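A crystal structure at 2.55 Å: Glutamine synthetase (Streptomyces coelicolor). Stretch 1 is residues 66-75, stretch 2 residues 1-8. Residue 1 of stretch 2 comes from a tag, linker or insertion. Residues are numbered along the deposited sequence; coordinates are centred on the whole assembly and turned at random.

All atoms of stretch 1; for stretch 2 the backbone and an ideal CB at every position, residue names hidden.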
# COMPACT_ATOMS: atom_id res chain seq x y z
N PRO A 66 -29.81 19.82 26.70
CA PRO A 66 -30.10 18.97 25.55
C PRO A 66 -28.88 18.22 25.04
O PRO A 66 -27.77 18.74 25.12
CB PRO A 66 -30.57 19.98 24.49
CG PRO A 66 -31.04 21.17 25.28
CD PRO A 66 -30.11 21.24 26.43
N ASP A 67 -29.10 17.00 24.54
CA ASP A 67 -28.07 16.22 23.86
C ASP A 67 -28.06 16.65 22.41
O ASP A 67 -28.95 16.30 21.64
CB ASP A 67 -28.42 14.73 23.97
CG ASP A 67 -27.29 13.82 23.49
OD1 ASP A 67 -26.51 14.24 22.61
OD2 ASP A 67 -27.19 12.67 23.98
N PRO A 68 -27.03 17.41 22.02
CA PRO A 68 -26.85 18.00 20.68
C PRO A 68 -26.51 16.98 19.59
O PRO A 68 -26.77 17.20 18.40
CB PRO A 68 -25.68 18.97 20.89
CG PRO A 68 -24.88 18.34 21.99
CD PRO A 68 -25.89 17.71 22.91
N ILE A 69 -25.86 15.89 20.00
CA ILE A 69 -25.52 14.81 19.09
C ILE A 69 -26.71 13.91 18.75
O ILE A 69 -27.01 13.63 17.59
CB ILE A 69 -24.35 13.99 19.64
CG1 ILE A 69 -23.13 14.91 19.77
CG2 ILE A 69 -24.05 12.83 18.73
CD1 ILE A 69 -21.98 14.28 20.44
N ARG A 70 -27.37 13.42 19.80
CA ARG A 70 -28.54 12.60 19.62
C ARG A 70 -29.72 13.41 19.07
O ARG A 70 -30.50 12.90 18.27
CB ARG A 70 -28.92 11.92 20.92
CG ARG A 70 -28.31 10.55 21.07
CD ARG A 70 -28.29 10.13 22.51
NE ARG A 70 -27.66 8.83 22.68
CZ ARG A 70 -27.39 8.30 23.86
NH1 ARG A 70 -27.70 8.95 24.98
NH2 ARG A 70 -26.81 7.10 23.92
N GLY A 71 -29.84 14.65 19.53
CA GLY A 71 -30.92 15.51 19.07
C GLY A 71 -32.26 15.19 19.71
O GLY A 71 -32.33 14.45 20.70
N GLY A 72 -33.32 15.80 19.18
CA GLY A 72 -34.67 15.54 19.65
C GLY A 72 -34.90 15.88 21.10
O GLY A 72 -34.54 16.97 21.55
N GLU A 73 -35.46 14.93 21.85
CA GLU A 73 -35.85 15.20 23.23
C GLU A 73 -34.80 14.65 24.21
O GLU A 73 -34.92 14.73 25.44
CB GLU A 73 -37.23 14.57 23.51
CG GLU A 73 -38.34 15.56 23.91
CD GLU A 73 -38.36 16.85 23.06
OE1 GLU A 73 -38.61 16.75 21.83
OE2 GLU A 73 -38.11 17.95 23.62
N ASP A 74 -33.71 14.17 23.64
CA ASP A 74 -32.66 13.55 24.43
C ASP A 74 -31.79 14.57 25.19
O ASP A 74 -31.66 15.72 24.76
CB ASP A 74 -31.81 12.69 23.51
CG ASP A 74 -32.62 11.60 22.83
OD1 ASP A 74 -33.70 11.23 23.36
OD2 ASP A 74 -32.18 11.11 21.78
N ILE A 75 -31.27 14.16 26.34
CA ILE A 75 -30.57 15.10 27.22
C ILE A 75 -29.27 14.55 27.82
O ILE A 75 -29.08 13.33 27.93
CB ILE A 75 -31.49 15.57 28.38
CG1 ILE A 75 -32.07 14.36 29.11
CG2 ILE A 75 -32.60 16.51 27.87
CD1 ILE A 75 -32.09 14.50 30.59
N UNK A 1 -47.50 8.23 25.87
CA UNK A 1 -46.62 9.14 26.61
C UNK A 1 -45.17 8.83 26.20
O UNK A 1 -44.93 7.82 25.52
CB UNK A 1 -46.81 8.99 28.12
N UNK A 2 -44.19 9.63 26.61
CA UNK A 2 -42.93 9.52 25.88
C UNK A 2 -41.69 8.92 26.56
O UNK A 2 -41.55 8.87 27.78
CB UNK A 2 -42.55 10.93 25.42
N UNK A 3 -40.80 8.47 25.68
CA UNK A 3 -39.53 7.88 26.04
C UNK A 3 -38.44 8.75 25.47
O UNK A 3 -38.53 9.20 24.32
CB UNK A 3 -39.41 6.44 25.54
N UNK A 4 -37.42 9.02 26.27
CA UNK A 4 -36.28 9.78 25.81
C UNK A 4 -34.99 9.26 26.44
O UNK A 4 -35.01 8.56 27.45
CB UNK A 4 -36.47 11.26 26.13
N UNK A 5 -33.87 9.59 25.81
CA UNK A 5 -32.57 9.16 26.26
C UNK A 5 -31.92 10.22 27.15
O UNK A 5 -31.97 11.42 26.83
CB UNK A 5 -31.68 8.84 25.06
N UNK A 6 -31.35 9.77 28.26
CA UNK A 6 -30.61 10.63 29.16
C UNK A 6 -29.18 10.11 29.33
O UNK A 6 -28.96 8.96 29.74
CB UNK A 6 -31.32 10.72 30.51
N UNK A 7 -28.20 10.95 29.00
CA UNK A 7 -26.80 10.56 29.15
C UNK A 7 -26.24 11.06 30.48
O UNK A 7 -26.02 12.26 30.66
CB UNK A 7 -25.97 11.10 27.99
N UNK A 8 -25.99 10.11 31.38
CA UNK A 8 -25.49 10.44 32.70
C UNK A 8 -23.98 10.50 32.65
O UNK A 8 -23.33 9.52 32.28
CB UNK A 8 -25.96 9.43 33.74

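Position 1 has nothing of stretch 1 within reach of its ideal CB, so the visible atoms set no preference. The deposited residue is His-1, from an expression tag and poorly ordered.

At position 2 the CA-to-CB bond points toward stretch 1, but its ideal CB has no neighbour there within 5.5 Å. A long side chain could cross the gap; a short one would leave it open. The residue is Met-2. Its CE lies 3.4 Å from CG of Glu-73, though the side chain is poorly ordered.

Position 3 points away from stretch 1, and many residues would suit. It is Thr-3, which makes no contact here.

Position 4 points toward stretch 1. Its ideal CB is 3.9 Å from O of Glu-73 and 3.9 Å from OD1 of Asp-74, while the side chain of Ile-75 offers an apolar surface further on. An aliphatic or aromatic group could use that surface. The residue is Phe-4. The edge of its ring meets Ile-75, with CE2 3.7 Å from CG1 of Ile-75.

At position 5 both backbone groups, N and O, bond to stretch 1. Its N donates to Asp-74 OD1 at 3.0 Å, and its O accepts from Ile-75 N at 2.9 Å. CA-to-CB points sideways, with the Asp-74 carboxylate and the Arg-70 guanidinium nearby. A basic or polar side chain could answer the acid, and an aliphatic stem could lie against the guanidinium. The residue is Lys-5. Its CD packs over one face of that group, 3.9 Å from Arg-70 NE. Its NZ is 4.3 Å from Asp-74 OD2, too far for a salt bridge.

Position 6 pairs with Ile-75 in a parallel bridge, and both side chains lie on the same face of the sheet. The ideal CB is already 3.9 Å from Ile-75 CD1, so a small apolar residue fits well. It is Ala-6, whose methyl CB packs against that CD1.

Position 7 donates its N to Ile-75 O at 2.8 Å, continuing the pairing. CA-to-CB points toward stretch 1, and the ideal CB is 4.1 Å from Arg-70 NH1. An acid would suit this charge, although a polar amide could also accept from it. The residue is Glu-7. Its OE1 forms a salt bridge with Arg-70 NH1 at 2.9 Å; the hydrogen bond in it is weak.

Position 8 points away, and stretch 1 gives no guide. It is Tyr-8, whose OH is hydrogen-bonded elsewhere in the structure.

Stretch 2, residues 1-8: HMTFKAEY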
# COMPACT_ATOMS: atom_id res chain seq x y z
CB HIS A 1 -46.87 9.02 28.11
CG HIS A 1 -46.27 10.12 28.94
ND1 HIS A 1 -46.23 10.07 30.31
CD2 HIS A 1 -45.71 11.30 28.59
CE1 HIS A 1 -45.68 11.17 30.78
NE2 HIS A 1 -45.35 11.93 29.76
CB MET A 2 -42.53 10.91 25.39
CG MET A 2 -42.19 11.86 26.54
SD MET A 2 -40.61 12.69 26.30
CE MET A 2 -41.04 13.79 24.96
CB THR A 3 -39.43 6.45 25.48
OG1 THR A 3 -40.16 5.57 26.34
CG2 THR A 3 -38.00 5.99 25.44
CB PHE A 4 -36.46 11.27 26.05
CG PHE A 4 -36.45 11.65 27.49
CD1 PHE A 4 -37.61 11.57 28.25
CD2 PHE A 4 -35.28 12.11 28.09
CE1 PHE A 4 -37.61 11.93 29.58
CE2 PHE A 4 -35.28 12.46 29.43
CZ PHE A 4 -36.44 12.37 30.17
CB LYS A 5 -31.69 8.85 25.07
CG LYS A 5 -32.17 7.65 24.26
CD LYS A 5 -31.19 7.35 23.14
CE LYS A 5 -31.62 7.95 21.83
NZ LYS A 5 -32.35 6.92 21.07
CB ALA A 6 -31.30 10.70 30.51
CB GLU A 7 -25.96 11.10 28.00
CG GLU A 7 -24.55 10.50 27.90
CD GLU A 7 -24.50 9.07 27.35
OE1 GLU A 7 -25.56 8.53 26.95
OE2 GLU A 7 -23.41 8.48 27.34
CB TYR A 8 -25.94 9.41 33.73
CG TYR A 8 -27.33 9.62 34.28
CD1 TYR A 8 -28.42 9.82 33.43
CD2 TYR A 8 -27.58 9.59 35.65
CE1 TYR A 8 -29.70 9.98 33.93
CE2 TYR A 8 -28.87 9.77 36.16
CZ TYR A 8 -29.93 9.96 35.29
OH TYR A 8 -31.22 10.14 35.81
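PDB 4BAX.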